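Local structure of occlusion-derived virus envelope protein E66 (3VSN) at residues 362-367 with 455-460; 536-541 with 550-555. The protein is a chondroitin lyase of the baculovirus envelope that is essential for oral infectivity and may digest the chondroitin sulfate barrier of the host midgut. All coordinates share one frame; numbering follows the deposited sequence.

Contact 1 of 2, residues 362-367 with 455-460; sequences WTMARR and QLYYNI
The phenol oxygen of Tyr457 reaches from its strand into the turn that follows helix 359-364. There it lies over the centre of one face of the Arg366 guanidinium, 3.8 Å above the plane, while ring and guanidinium planes are inclined 37° to each other. Tyr457 OH also lies 3.3 Å from Met364 O and 3.5 Å from Met364 CB, and it is hydrogen-bonded to the carbonyl oxygen of Gly388. A tyrosine suits this place because it is long enough to span from sheet to turn and carries a polar tip beside these two carbonyls.

Gln455 approaches the same arginine from another side: Gln455 OE1 sits at the guanidinium edge, in its plane, and touches Arg366 CD at 3.2 Å. The two flat groups stand steeply to each other, at 70°. This is packing, with no hydrogen bond between them; Gln455 OE1 is bonded to Thr446. The amide nitrogen, Gln455 NE2, lies 3.4 Å above the middle of the Tyr457 ring face and is bonded to Ser444, whose hydroxyl also meets Arg366 NE.

Arginine suits the turn because its chain can double back. The bend at chi2 (-69°) carries the guanidinium toward its own backbone, where Arg366 NH1 makes a nearly straight bond of 3.1 Å to Ala365 O, entering from above that carbonyl's plane, and a weak one to Thr363 O. The buried cation thus satisfies Ala365 O, and more weakly Thr363 O, in its own segment, which restricts its rotation.

Met364 and Tyr457 both pack against Phe442 and Ile390, adding an apolar border to this polar cluster. Such an arrangement, the turn between helix 359-364 and strand 367-370 packed on side chains from one face of an antiparallel sheet, belongs to the beta-sandwich part of this lyase.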
loop_
_atom_site.group_PDB
_atom_site.type_symbol
_atom_site.label_atom_id
_atom_site.label_comp_id
_atom_site.label_asym_id
_atom_site.label_seq_id
_atom_site.Cartn_x
_atom_site.Cartn_y
_atom_site.Cartn_z
ATOM N N TRP A 362 1.346 11.690 3.385
ATOM C CA TRP A 362 0.271 10.789 3.819
ATOM C C TRP A 362 -1.103 11.402 3.777
ATOM O O TRP A 362 -2.105 10.687 3.691
ATOM C CB TRP A 362 0.536 10.296 5.235
ATOM C CG TRP A 362 1.605 9.234 5.359
ATOM C CD1 TRP A 362 2.669 8.972 4.494
ATOM C CD2 TRP A 362 1.758 8.271 6.454
ATOM N NE1 TRP A 362 3.435 7.929 4.964
ATOM C CE2 TRP A 362 2.945 7.467 6.135
ATOM C CE3 TRP A 362 1.049 7.997 7.619
ATOM C CZ2 TRP A 362 3.386 6.446 6.966
ATOM C CZ3 TRP A 362 1.505 6.967 8.453
ATOM C CH2 TRP A 362 2.647 6.213 8.133
ATOM N N THR A 363 -1.170 12.726 3.858
ATOM C CA THR A 363 -2.450 13.417 3.994
ATOM C C THR A 363 -2.882 14.184 2.750
ATOM O O THR A 363 -4.065 14.490 2.590
ATOM C CB THR A 363 -2.434 14.402 5.180
ATOM O OG1 THR A 363 -1.375 15.354 5.008
ATOM C CG2 THR A 363 -2.245 13.652 6.496
ATOM N N MET A 364 -1.935 14.499 1.871
ATOM C CA MET A 364 -2.226 15.415 0.771
ATOM C C MET A 364 -1.767 14.959 -0.614
ATOM O O MET A 364 -1.886 15.718 -1.577
ATOM C CB MET A 364 -1.675 16.811 1.091
ATOM C CG MET A 364 -2.437 17.531 2.190
ATOM S SD MET A 364 -1.733 19.141 2.591
ATOM C CE MET A 364 -0.379 18.667 3.663
ATOM N N ALA A 365 -1.250 13.734 -0.728
ATOM C CA ALA A 365 -0.897 13.198 -2.048
ATOM C C ALA A 365 -2.152 13.097 -2.910
ATOM O O ALA A 365 -3.116 12.424 -2.540
ATOM C CB ALA A 365 -0.217 11.840 -1.934
ATOM N N ARG A 366 -2.137 13.798 -4.040
ATOM C CA ARG A 366 -3.225 13.776 -5.015
ATOM C C ARG A 366 -2.591 13.612 -6.387
ATOM O O ARG A 366 -2.372 14.587 -7.109
ATOM C CB ARG A 366 -4.051 15.070 -4.949
ATOM C CG ARG A 366 -4.614 15.410 -3.574
ATOM C CD ARG A 366 -5.706 14.438 -3.156
ATOM N NE ARG A 366 -6.394 14.883 -1.945
ATOM C CZ ARG A 366 -6.047 14.533 -0.709
ATOM N NH1 ARG A 366 -5.008 13.729 -0.498
ATOM N NH2 ARG A 366 -6.739 14.995 0.323
ATOM N N ARG A 367 -2.280 12.367 -6.726
ATOM C CA ARG A 367 -1.399 12.066 -7.849
ATOM C C ARG A 367 -1.861 10.817 -8.597
ATOM O O ARG A 367 -2.409 9.879 -8.002
ATOM C CB ARG A 367 0.045 11.900 -7.336
ATOM C CG ARG A 367 1.059 11.372 -8.344
ATOM C CD ARG A 367 1.444 12.385 -9.418
ATOM N NE ARG A 367 2.278 11.744 -10.435
ATOM C CZ ARG A 367 3.602 11.616 -10.365
ATOM N NH1 ARG A 367 4.275 12.109 -9.330
ATOM N NH2 ARG A 367 4.260 10.998 -11.341
ATOM N N GLN A 455 -8.500 17.952 -9.085
ATOM C CA GLN A 455 -8.275 18.260 -7.673
ATOM C C GLN A 455 -8.644 19.706 -7.370
ATOM O O GLN A 455 -8.125 20.629 -7.996
ATOM C CB GLN A 455 -6.816 17.995 -7.266
ATOM C CG GLN A 455 -6.460 18.434 -5.839
ATOM C CD GLN A 455 -7.207 17.659 -4.760
ATOM O OE1 GLN A 455 -7.484 16.472 -4.915
ATOM N NE2 GLN A 455 -7.530 18.333 -3.655
ATOM N N LEU A 456 -9.552 19.889 -6.416
ATOM C CA LEU A 456 -9.877 21.212 -5.903
ATOM C C LEU A 456 -9.695 21.224 -4.391
ATOM O O LEU A 456 -10.280 20.405 -3.692
ATOM C CB LEU A 456 -11.321 21.604 -6.256
ATOM C CG LEU A 456 -11.920 22.831 -5.541
ATOM C CD1 LEU A 456 -11.211 24.123 -5.937
ATOM C CD2 LEU A 456 -13.418 22.949 -5.793
ATOM N N TYR A 457 -8.872 22.144 -3.896
ATOM C CA TYR A 457 -8.856 22.452 -2.476
ATOM C C TYR A 457 -9.546 23.791 -2.312
ATOM O O TYR A 457 -9.265 24.727 -3.063
ATOM C CB TYR A 457 -7.433 22.610 -1.946
ATOM C CG TYR A 457 -6.617 21.359 -1.712
ATOM C CD1 TYR A 457 -6.911 20.476 -0.664
ATOM C CD2 TYR A 457 -5.492 21.101 -2.488
ATOM C CE1 TYR A 457 -6.121 19.353 -0.430
ATOM C CE2 TYR A 457 -4.702 19.987 -2.267
ATOM C CZ TYR A 457 -5.016 19.116 -1.238
ATOM O OH TYR A 457 -4.217 18.007 -1.030
ATOM N N TYR A 458 -10.449 23.887 -1.341
ATOM C CA TYR A 458 -10.986 25.186 -0.943
ATOM C C TYR A 458 -11.064 25.268 0.576
ATOM O O TYR A 458 -10.921 24.252 1.266
ATOM C CB TYR A 458 -12.340 25.466 -1.607
ATOM C CG TYR A 458 -13.475 24.570 -1.153
ATOM C CD1 TYR A 458 -13.754 23.374 -1.815
ATOM C CD2 TYR A 458 -14.285 24.934 -0.077
ATOM C CE1 TYR A 458 -14.806 22.559 -1.410
ATOM C CE2 TYR A 458 -15.331 24.125 0.339
ATOM C CZ TYR A 458 -15.589 22.939 -0.330
ATOM O OH TYR A 458 -16.627 22.134 0.083
ATOM N N ASN A 459 -11.286 26.477 1.091
ATOM C CA ASN A 459 -11.247 26.735 2.532
ATOM C C ASN A 459 -9.962 26.220 3.188
ATOM O O ASN A 459 -9.997 25.677 4.298
ATOM C CB ASN A 459 -12.493 26.167 3.236
ATOM C CG ASN A 459 -13.769 26.892 2.848
ATOM O OD1 ASN A 459 -13.748 27.880 2.114
ATOM N ND2 ASN A 459 -14.892 26.397 3.338
ATOM N N ILE A 460 -8.837 26.377 2.484
ATOM C CA ILE A 460 -7.523 26.067 3.042
ATOM C C ILE A 460 -7.221 27.103 4.123
ATOM O O ILE A 460 -7.281 28.314 3.869
ATOM C CB ILE A 460 -6.401 26.122 1.980
ATOM C CG1 ILE A 460 -6.638 25.094 0.864
ATOM C CG2 ILE A 460 -5.035 25.910 2.622
ATOM C CD1 ILE A 460 -5.753 25.312 -0.348
#

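Contact 2 of 2, residues 536-541 with 550-555; sequences VEQIIS and ASACYK
Two strands face each other here across a beta sandwich: 533-540, from a four-stranded antiparallel sheet, and 550-558, from a seven-stranded one, joined by the short helix 542-546. Their segments run nearly antiparallel, at 166°, with axes 7.5 Å apart, so side chains rather than backbone ladders connect them.

Gln538 makes the polar link. Extended beyond CG, its side chain spans the gap and its amide takes both backbone groups of Cys553. Cys553 N donates to Gln538 OE1 at 3.0 Å, tilted only 20° from the amide's carbonyl plane; Gln538 NE2 donates to Cys553 O at 2.8 Å, coming in from above that carbonyl's plane. Glutamine fits because its amide offers an acceptor and a donor side by side, as a neighbouring strand would. The paired bonds satisfy buried backbone groups and hold the amide's rotation.

The small Ala552 lets the amide come close: Ala552 CB lies 3.2 Å from Gln538 OE1, while Val474 covers the same alanine. Tyr554, farther along, sends its hydroxyl to the carbonyl oxygen of Arg366.

Toward the connecting helix the contact becomes mostly apolar. The branched Ile540, with Met545 beside it, fills the space over the small Ala550, the methyl Ile540 CD1 resting 4.0 Å from Ala550 CB. Its other branch, Ile540 CG2, settles 3.4 Å from the carbonyl oxygen Ser551 O.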
loop_
_atom_site.group_PDB
_atom_site.type_symbol
_atom_site.label_atom_id
_atom_site.label_comp_id
_atom_site.label_asym_id
_atom_site.label_seq_id
_atom_site.Cartn_x
_atom_site.Cartn_y
_atom_site.Cartn_z
ATOM N N VAL A 536 5.936 22.680 -10.097
ATOM C CA VAL A 536 4.906 23.572 -10.619
ATOM C C VAL A 536 3.910 23.696 -9.470
ATOM O O VAL A 536 3.469 22.684 -8.917
ATOM C CB VAL A 536 4.207 22.998 -11.866
ATOM C CG1 VAL A 536 3.081 23.919 -12.324
ATOM C CG2 VAL A 536 5.209 22.778 -12.992
ATOM N N GLU A 537 3.572 24.924 -9.096
ATOM C CA GLU A 537 2.730 25.139 -7.918
ATOM C C GLU A 537 1.724 26.267 -8.120
ATOM O O GLU A 537 1.871 27.089 -9.024
ATOM C CB GLU A 537 3.597 25.402 -6.674
ATOM C CG GLU A 537 4.429 26.681 -6.746
ATOM C CD GLU A 537 5.417 26.846 -5.598
ATOM O OE1 GLU A 537 5.669 25.873 -4.853
ATOM O OE2 GLU A 537 5.955 27.965 -5.439
ATOM N N GLN A 538 0.695 26.279 -7.278
ATOM C CA GLN A 538 -0.236 27.396 -7.202
ATOM C C GLN A 538 -0.045 28.078 -5.854
ATOM O O GLN A 538 -0.341 27.500 -4.800
ATOM C CB GLN A 538 -1.684 26.925 -7.398
ATOM C CG GLN A 538 -2.014 26.564 -8.845
ATOM C CD GLN A 538 -3.468 26.167 -9.061
ATOM O OE1 GLN A 538 -4.297 26.270 -8.160
ATOM N NE2 GLN A 538 -3.781 25.710 -10.267
ATOM N N ILE A 539 0.481 29.300 -5.898
ATOM C CA ILE A 539 0.778 30.060 -4.689
ATOM C C ILE A 539 -0.510 30.645 -4.105
ATOM O O ILE A 539 -1.325 31.225 -4.825
ATOM C CB ILE A 539 1.832 31.166 -4.948
ATOM C CG1 ILE A 539 3.159 30.541 -5.414
ATOM C CG2 ILE A 539 2.059 32.002 -3.691
ATOM C CD1 ILE A 539 4.128 31.507 -6.072
ATOM N N ILE A 540 -0.688 30.467 -2.800
ATOM C CA ILE A 540 -1.869 30.958 -2.093
ATOM C C ILE A 540 -1.449 31.947 -1.001
ATOM O O ILE A 540 -0.497 31.696 -0.259
ATOM C CB ILE A 540 -2.712 29.795 -1.512
ATOM C CG1 ILE A 540 -1.828 28.829 -0.696
ATOM C CG2 ILE A 540 -3.425 29.049 -2.638
ATOM C CD1 ILE A 540 -2.586 27.771 0.086
ATOM N N SER A 541 -2.151 33.074 -0.908
ATOM C CA SER A 541 -1.743 34.140 0.016
ATOM C C SER A 541 -1.868 33.719 1.481
ATOM O O SER A 541 -2.824 33.039 1.856
ATOM C CB SER A 541 -2.543 35.418 -0.237
ATOM O OG SER A 541 -3.888 35.268 0.183
ATOM N N ALA A 550 -8.417 30.123 1.398
ATOM C CA ALA A 550 -7.522 29.886 0.265
ATOM C C ALA A 550 -8.013 28.715 -0.581
ATOM O O ALA A 550 -8.640 27.790 -0.066
ATOM C CB ALA A 550 -6.093 29.648 0.742
ATOM N N SER A 551 -7.740 28.771 -1.883
ATOM C CA SER A 551 -8.170 27.722 -2.807
ATOM C C SER A 551 -7.155 27.472 -3.926
ATOM O O SER A 551 -6.365 28.349 -4.276
ATOM C CB SER A 551 -9.551 28.048 -3.394
ATOM O OG SER A 551 -9.610 29.380 -3.880
ATOM N N ALA A 552 -7.183 26.260 -4.476
ATOM C CA ALA A 552 -6.330 25.885 -5.596
ATOM C C ALA A 552 -7.013 24.776 -6.388
ATOM O O ALA A 552 -7.723 23.952 -5.816
ATOM C CB ALA A 552 -4.965 25.430 -5.102
ATOM N N CYS A 553 -6.802 24.755 -7.701
ATOM C CA CYS A 553 -7.494 23.791 -8.556
ATOM C C CYS A 553 -6.661 23.437 -9.777
ATOM O O CYS A 553 -6.212 24.319 -10.511
ATOM C CB CYS A 553 -8.861 24.342 -8.987
ATOM S SG CYS A 553 -9.954 23.111 -9.733
ATOM N N TYR A 554 -6.455 22.141 -9.987
ATOM C CA TYR A 554 -5.685 21.670 -11.126
ATOM C C TYR A 554 -6.177 20.297 -11.573
ATOM O O TYR A 554 -6.976 19.660 -10.886
ATOM C CB TYR A 554 -4.187 21.619 -10.778
ATOM C CG TYR A 554 -3.825 20.567 -9.748
ATOM C CD1 TYR A 554 -3.450 19.280 -10.140
ATOM C CD2 TYR A 554 -3.854 20.858 -8.383
ATOM C CE1 TYR A 554 -3.119 18.310 -9.202
ATOM C CE2 TYR A 554 -3.522 19.898 -7.437
ATOM C CZ TYR A 554 -3.155 18.627 -7.853
ATOM O OH TYR A 554 -2.825 17.665 -6.923
ATOM N N LYS A 555 -5.696 19.848 -12.726
ATOM C CA LYS A 555 -5.942 18.480 -13.156
ATOM C C LYS A 555 -4.666 17.865 -13.709
ATOM O O LYS A 555 -3.765 18.578 -14.170
ATOM C CB LYS A 555 -7.088 18.399 -14.173
ATOM C CG LYS A 555 -6.740 18.873 -15.568
ATOM C CD LYS A 555 -7.769 18.418 -16.596
ATOM C CE LYS A 555 -7.241 18.700 -17.992
ATOM N NZ LYS A 555 -8.292 18.670 -19.046
#

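How the contacts relate
The two contacts follow one another along the chain, contact 1 closing at residue 460 before contact 2 opens at 536, and their centres are about 10 Å apart. They share the seven-stranded antiparallel sheet, in which strands 452-461 and 550-558 are neighbours: Tyr457 N lies 2.9 Å from Ala552 O, a probable backbone hydrogen bond. On this pair, 362-367 brings in the turn leading to strand 367-370, and 536-541 brings in the sheet that contains strands 472-480 and 533-540. Contact 2 thus joins two sheets, and contact 1 packs the turn leading into a third against the seven-stranded one, all within the beta-rich part of the lyase, away from the annotated catalytic residues.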